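Local coordinates for glycosyltransferase (Streptomyces viridochromogenes, PDB 2IUY), which is thought to act as a retaining GT4-family glycosyltransferase in the biosynthesis of the antibiotic avilamycin A, probably using a nucleotide sugar as donor, at residues L8-L13 against I32-V36; S126-Q130 against G274-E278. All coordinates share one frame. Numbering follows the deposited sequence.

AviGT4 has the GT-B fold, two Rossmann-like domains, each built on a six-stranded parallel sheet with strand order 3-2-1-4-5-6, with the nucleotide site in the cleft between them. Contact 1 lies wholly in the N-terminal domain, where the end of the first strand, 5-9, meets helix 31-45. Contact 2 follows it in the chain and spans the two domains: residues 126-130 come just after the edge strand 123-125 of the first sheet, and residues 274-278 just after strand 268-270 of the second. The centres are about 20 Å apart, on opposite sides of the chain's centre, and the nearest atoms about 7 Å. Contact 1 thus joins strand and helix within one domain; contact 2 joins the domains directly.

Contact 1: L8-L13 against I32-V36; sequences LVNIPL and IQWVV
Strand 5-9 ends at Val-9, and Asn-10 to Leu-13 run on as an extended loop past the N-terminal part of helix 31-45. The helical segment 32-36 has regular phi/psi near -60/-40, with Val-36 N hydrogen-bonded to Ile-32 O at 3.0 Å. In register, Asn-10 CA lies 6.6 Å from Gln-33 CA, and Ile-11 CA 7.2 Å from Ile-32 CA. Two apolar pairs flank the polar one: Leu-8 (mt) brings CD1 to 4.0 Å from Val-36 CG1, and Ile-11 (tt) puts CG2 3.7 Å from Ile-32 CG2. The polar side chain between them, Asn-10 with chi1 t, sets OD1 3.6 Å from Gln-33 CG and 3.9 Å from Val-36 CG2; this oxygen is buried without a polar partner, whereas ND2 hydrogen-bonds to Gly-54 O. Such packing is characteristic of the first beta-alpha-beta unit of a Rossmann-like domain, here beside the UDP-binding residues Tyr-29 and Gly-30. Leu-8 sits between strands 49-53 and 87-90, while Val-36 also touches Leu-52 and Ile-32 reaches Phe-113.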
ATOM      1  N   LEU A   8      -1.781  -8.821  14.600  1.00 11.15           N
ATOM      2  CA  LEU A   8      -1.582  -8.326  13.234  1.00 11.18           C
ATOM      3  C   LEU A   8      -0.295  -8.896  12.745  1.00 11.58           C
ATOM      4  O   LEU A   8       0.726  -8.587  13.344  1.00 11.29           O
ATOM      5  CB  LEU A   8      -1.409  -6.805  13.179  1.00 11.53           C
ATOM      6  CG  LEU A   8      -2.604  -5.877  13.162  1.00 12.35           C
ATOM      7  CD1 LEU A   8      -2.076  -4.393  13.058  1.00  8.62           C
ATOM      8  CD2 LEU A   8      -3.605  -6.287  12.041  1.00  9.41           C
ATOM      9  N   VAL A   9      -0.330  -9.674  11.649  1.00 10.92           N
ATOM     10  CA  VAL A   9       0.850 -10.397  11.205  1.00 10.90           C
ATOM     11  C   VAL A   9       1.327  -9.694   9.987  1.00 11.32           C
ATOM     12  O   VAL A   9       0.689  -9.745   8.928  1.00 11.80           O
ATOM     13  CB  VAL A   9       0.604 -11.952  10.898  1.00 11.69           C
ATOM     14  CG1 VAL A   9       1.946 -12.692  10.790  1.00  9.36           C
ATOM     15  CG2 VAL A   9      -0.214 -12.622  12.019  1.00  9.64           C
ATOM     16  N   ASN A  10       2.448  -8.996  10.153  1.00 11.21           N
ATOM     17  CA  ASN A  10       3.149  -8.358   9.063  1.00 10.10           C
ATOM     18  C   ASN A  10       3.852  -9.435   8.280  1.00  9.93           C
ATOM     19  O   ASN A  10       4.163 -10.501   8.829  1.00  9.06           O
ATOM     20  CB  ASN A  10       4.217  -7.404   9.633  1.00  9.49           C
ATOM     21  CG  ASN A  10       4.998  -6.695   8.562  1.00  9.07           C
ATOM     22  OD1 ASN A  10       4.418  -6.150   7.625  1.00 10.34           O
ATOM     23  ND2 ASN A  10       6.320  -6.659   8.704  1.00  7.25           N
ATOM     24  N   ILE A  11       4.141  -9.125   7.019  1.00  9.55           N
ATOM     25  CA  ILE A  11       4.918  -9.991   6.118  1.00  9.26           C
ATOM     26  C   ILE A  11       6.381  -9.992   6.601  1.00  9.95           C
ATOM     27  O   ILE A  11       7.040  -8.934   6.589  1.00 11.00           O
ATOM     28  CB  ILE A  11       4.830  -9.500   4.636  1.00  8.57           C
ATOM     29  CG1 ILE A  11       5.593 -10.450   3.708  1.00 10.43           C
ATOM     30  CG2 ILE A  11       5.392  -8.035   4.472  1.00 11.62           C
ATOM     31  CD1 ILE A  11       5.319 -10.199   2.196  1.00  8.16           C
ATOM     32  N   PRO A  12       6.877 -11.156   7.091  1.00 10.58           N
ATOM     33  CA  PRO A  12       8.272 -11.220   7.632  1.00 11.08           C
ATOM     34  C   PRO A  12       9.360 -11.180   6.532  1.00 12.28           C
ATOM     35  O   PRO A  12       9.498 -12.123   5.751  1.00 11.37           O
ATOM     36  CB  PRO A  12       8.301 -12.540   8.448  1.00 11.06           C
ATOM     37  CG  PRO A  12       6.939 -13.125   8.373  1.00 12.40           C
ATOM     38  CD  PRO A  12       6.160 -12.440   7.227  1.00  9.07           C
ATOM     39  N   LEU A  13      10.101 -10.074   6.468  1.00 11.90           N
ATOM     40  CA  LEU A  13      11.069  -9.855   5.441  1.00 13.26           C
ATOM     41  C   LEU A  13      12.278  -9.185   6.060  1.00 14.27           C
ATOM     42  O   LEU A  13      12.139  -8.256   6.840  1.00 12.47           O
ATOM     43  CB  LEU A  13      10.512  -8.904   4.348  1.00 13.45           C
ATOM     44  CG  LEU A  13       9.455  -9.426   3.350  1.00 14.84           C
ATOM     45  CD1 LEU A  13       9.018  -8.324   2.337  1.00 12.91           C
ATOM     46  CD2 LEU A  13       9.997 -10.656   2.579  1.00 11.81           C
ATOM     47  N   ILE A  32       3.383  -3.138   2.103  1.00 10.41           N
ATOM     48  CA  ILE A  32       2.588  -3.870   3.121  1.00 10.03           C
ATOM     49  C   ILE A  32       2.783  -3.380   4.563  1.00  9.40           C
ATOM     50  O   ILE A  32       1.832  -3.341   5.374  1.00  8.73           O
ATOM     51  CB  ILE A  32       2.800  -5.425   3.078  1.00  9.99           C
ATOM     52  CG1 ILE A  32       2.237  -6.002   1.763  1.00 11.31           C
ATOM     53  CG2 ILE A  32       2.170  -6.129   4.332  1.00 10.48           C
ATOM     54  CD1 ILE A  32       2.671  -7.500   1.486  1.00 10.10           C
ATOM     55  N   GLN A  33       4.028  -3.012   4.858  1.00  8.65           N
ATOM     56  CA  GLN A  33       4.459  -2.577   6.179  1.00  8.23           C
ATOM     57  C   GLN A  33       3.839  -1.225   6.521  1.00  8.76           C
ATOM     58  O   GLN A  33       3.469  -0.992   7.655  1.00  9.23           O
ATOM     59  CB  GLN A  33       5.986  -2.523   6.237  1.00  6.85           C
ATOM     60  CG  GLN A  33       6.648  -3.870   6.051  1.00  7.23           C
ATOM     61  CD  GLN A  33       7.127  -4.146   4.599  1.00  8.87           C
ATOM     62  OE1 GLN A  33       6.631  -3.560   3.624  1.00  7.29           O
ATOM     63  NE2 GLN A  33       8.083  -5.037   4.469  1.00  9.07           N
ATOM     64  N   TRP A  34       3.718  -0.350   5.527  1.00  9.23           N
ATOM     65  CA  TRP A  34       2.970   0.888   5.659  1.00 10.14           C
ATOM     66  C   TRP A  34       1.470   0.598   5.889  1.00  9.90           C
ATOM     67  O   TRP A  34       0.847   1.193   6.753  1.00  9.96           O
ATOM     68  CB  TRP A  34       3.187   1.828   4.436  1.00 12.21           C
ATOM     69  CG  TRP A  34       4.439   2.673   4.653  1.00 12.86           C
ATOM     70  CD1 TRP A  34       5.623   2.600   3.973  1.00 13.51           C
ATOM     71  CD2 TRP A  34       4.621   3.645   5.685  1.00 14.61           C
ATOM     72  NE1 TRP A  34       6.540   3.479   4.532  1.00 16.39           N
ATOM     73  CE2 TRP A  34       5.940   4.139   5.576  1.00 15.17           C
ATOM     74  CE3 TRP A  34       3.781   4.170   6.680  1.00 17.59           C
ATOM     75  CZ2 TRP A  34       6.429   5.144   6.409  1.00 15.36           C
ATOM     76  CZ3 TRP A  34       4.279   5.152   7.527  1.00 15.79           C
ATOM     77  CH2 TRP A  34       5.590   5.618   7.391  1.00 14.65           C
ATOM     78  N   VAL A  35       0.918  -0.342   5.145  1.00  8.90           N
ATOM     79  CA  VAL A  35      -0.508  -0.702   5.353  1.00  8.40           C
ATOM     80  C   VAL A  35      -0.743  -1.079   6.807  1.00  7.06           C
ATOM     81  O   VAL A  35      -1.687  -0.613   7.428  1.00  7.54           O
ATOM     82  CB  VAL A  35      -0.986  -1.825   4.410  1.00  7.72           C
ATOM     83  CG1 VAL A  35      -2.458  -2.223   4.719  1.00  7.11           C
ATOM     84  CG2 VAL A  35      -0.829  -1.383   2.929  1.00  9.09           C
ATOM     85  N   VAL A  36       0.103  -1.943   7.336  1.00  7.08           N
ATOM     86  CA  VAL A  36      -0.056  -2.493   8.694  1.00  5.99           C
ATOM     87  C   VAL A  36       0.075  -1.385   9.753  1.00  7.55           C
ATOM     88  O   VAL A  36      -0.652  -1.377  10.716  1.00  7.92           O
ATOM     89  CB  VAL A  36       0.975  -3.644   8.935  1.00  6.72           C
ATOM     90  CG1 VAL A  36       0.853  -4.209  10.340  1.00  5.29           C
ATOM     91  CG2 VAL A  36       0.758  -4.778   7.905  1.00  5.39           C
TER

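Contact 2: S126-Q130 against G274-E278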
ATOM      1  N   SER A 126      -8.266  -5.567  -1.232  1.00  8.40           N
ATOM      2  CA  SER A 126      -8.239  -4.086  -1.181  1.00 10.04           C
ATOM      3  C   SER A 126      -9.032  -3.442  -2.321  1.00  9.44           C
ATOM      4  O   SER A 126      -9.324  -2.234  -2.278  1.00  9.85           O
ATOM      5  CB  SER A 126      -6.816  -3.500  -1.080  1.00  9.50           C
ATOM      6  OG  SER A 126      -5.903  -4.275  -1.811  1.00 15.64           O
ATOM      7  N   SER A 127      -9.391  -4.231  -3.334  1.00  8.74           N
ATOM      8  CA  SER A 127     -10.204  -3.703  -4.427  1.00  9.40           C
ATOM      9  C   SER A 127     -11.119  -4.769  -5.033  1.00  9.31           C
ATOM     10  O   SER A 127     -10.877  -5.954  -4.895  1.00  7.65           O
ATOM     11  CB  SER A 127      -9.317  -3.040  -5.493  1.00  9.71           C
ATOM     12  OG  SER A 127      -8.517  -3.993  -6.192  1.00  9.30           O
ATOM     13  N   ARG A 128     -12.196  -4.335  -5.678  1.00 10.59           N
ATOM     14  CA  ARG A 128     -13.023  -5.244  -6.507  1.00 11.95           C
ATOM     15  C   ARG A 128     -12.232  -5.936  -7.632  1.00  9.92           C
ATOM     16  O   ARG A 128     -12.449  -7.094  -7.874  1.00  8.33           O
ATOM     17  CB  ARG A 128     -14.202  -4.491  -7.155  1.00 11.81           C
ATOM     18  CG  ARG A 128     -15.306  -4.052  -6.178  1.00 16.68           C
ATOM     19  CD  ARG A 128     -16.494  -3.324  -6.942  1.00 16.82           C
ATOM     20  NE  ARG A 128     -16.301  -1.867  -7.096  1.00 27.71           N
ATOM     21  CZ  ARG A 128     -15.998  -1.222  -8.238  1.00 32.08           C
ATOM     22  NH1 ARG A 128     -15.797  -1.881  -9.400  1.00 33.57           N
ATOM     23  NH2 ARG A 128     -15.877   0.108  -8.226  1.00 31.61           N
ATOM     24  N   ALA A 129     -11.363  -5.204  -8.338  1.00 10.33           N
ATOM     25  CA  ALA A 129     -10.551  -5.783  -9.436  1.00 10.06           C
ATOM     26  C   ALA A 129      -9.672  -6.892  -8.900  1.00  9.79           C
ATOM     27  O   ALA A 129      -9.650  -7.974  -9.445  1.00  9.93           O
ATOM     28  CB  ALA A 129      -9.712  -4.721 -10.106  1.00 11.66           C
ATOM     29  N   GLN A 130      -9.015  -6.660  -7.764  1.00  9.84           N
ATOM     30  CA  GLN A 130      -8.218  -7.719  -7.132  1.00  9.22           C
ATOM     31  C   GLN A 130      -9.097  -8.900  -6.713  1.00  8.88           C
ATOM     32  O   GLN A 130      -8.791 -10.042  -7.031  1.00  9.55           O
ATOM     33  CB  GLN A 130      -7.481  -7.178  -5.923  1.00  8.67           C
ATOM     34  CG  GLN A 130      -6.481  -8.117  -5.334  1.00  8.71           C
ATOM     35  CD  GLN A 130      -6.271  -7.878  -3.865  1.00  8.43           C
ATOM     36  OE1 GLN A 130      -7.086  -7.221  -3.229  1.00 13.54           O
ATOM     37  NE2 GLN A 130      -5.187  -8.418  -3.307  1.00  5.50           N
ATOM     38  N   GLY A 274      -5.956  -2.746 -12.411  1.00  9.94           N
ATOM     39  CA  GLY A 274      -6.316  -3.317 -11.105  1.00  9.32           C
ATOM     40  C   GLY A 274      -7.126  -2.327 -10.280  1.00  8.76           C
ATOM     41  O   GLY A 274      -8.031  -1.707 -10.777  1.00  8.44           O
ATOM     42  N   CYS A 275      -6.705  -2.102  -9.052  1.00  9.20           N
ATOM     43  CA  CYS A 275      -7.382  -1.164  -8.137  1.00  8.54           C
ATOM     44  C   CYS A 275      -7.364   0.294  -8.619  1.00  9.06           C
ATOM     45  O   CYS A 275      -8.185   1.114  -8.186  1.00 10.02           O
ATOM     46  CB  CYS A 275      -6.713  -1.253  -6.766  1.00  6.65           C
ATOM     47  SG  CYS A 275      -5.084  -0.451  -6.655  1.00  8.73           S
ATOM     48  N   LEU A 276      -6.418   0.649  -9.488  1.00  9.05           N
ATOM     49  CA  LEU A 276      -6.303   2.054  -9.905  1.00  8.91           C
ATOM     50  C   LEU A 276      -7.571   2.651 -10.531  1.00  8.86           C
ATOM     51  O   LEU A 276      -7.923   3.812 -10.274  1.00  9.16           O
ATOM     52  CB  LEU A 276      -5.087   2.249 -10.800  1.00  7.71           C
ATOM     53  CG  LEU A 276      -3.784   1.839 -10.081  1.00  8.15           C
ATOM     54  CD1 LEU A 276      -2.635   1.878 -11.093  1.00  9.15           C
ATOM     55  CD2 LEU A 276      -3.464   2.754  -8.867  1.00  9.26           C
ATOM     56  N   ALA A 277      -8.255   1.866 -11.350  1.00  9.45           N
ATOM     57  CA  ALA A 277      -9.550   2.281 -11.913  1.00  9.36           C
ATOM     58  C   ALA A 277     -10.549   2.763 -10.821  1.00  9.15           C
ATOM     59  O   ALA A 277     -11.397   3.619 -11.074  1.00  8.81           O
ATOM     60  CB  ALA A 277     -10.149   1.117 -12.763  1.00  9.48           C
ATOM     61  N   GLU A 278     -10.431   2.202  -9.630  1.00  9.10           N
ATOM     62  CA  GLU A 278     -11.395   2.400  -8.520  1.00  9.95           C
ATOM     63  C   GLU A 278     -11.057   3.600  -7.654  1.00  9.85           C
ATOM     64  O   GLU A 278     -11.962   4.295  -7.159  1.00  9.67           O
ATOM     65  CB  GLU A 278     -11.471   1.120  -7.646  1.00  9.66           C
ATOM     66  CG  GLU A 278     -12.237  -0.074  -8.325  1.00 10.72           C
ATOM     67  CD  GLU A 278     -11.974  -1.422  -7.627  1.00 10.08           C
ATOM     68  OE1 GLU A 278     -12.198  -1.527  -6.411  1.00  9.36           O
ATOM     69  OE2 GLU A 278     -11.501  -2.364  -8.284  1.00  8.40           O
TER
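Two backbone amides at the start of helix 128-133 are held by one carboxylate from the other domain: Arg-128 N donates to Glu-278 OE1 at 2.9 Å and Ala-129 N to Glu-278 OE2 at 2.8 Å. At this interface between the two domains of the GT-B fold, the negative charge suits the positive end of the helix dipole. The N-cap residue itself is Ser-127, whose OG accepts from Gln-130 N at 3.1 Å and also hydrogen-bonds to Pro-253 O. Behind it, Gln-130 turns its OE1 back to Ser-126 N, 2.8 Å away. Glu-278, in helix 276-279, loses the most surface of any residue here. Its CG lies over one face of the Arg-128 guanidinium, but the charges stay apart, with Arg-128 NE 4.2 Å from Glu-278 OE1 and no N-H directed at that oxygen. Further out the packing is close: Cys-275, whose backbone hydrogen-bonds to Glu-252, brings its CB within 3.3 Å of Ser-127 OG, and the UDP-binding residue Lys-175 lies about 8 Å from Cys-275, side chain to side chain. The carbonyl of Gly-274 lies alongside the methyl of Ala-129, with Gly-274 O 3.5 Å from Ala-129 CB.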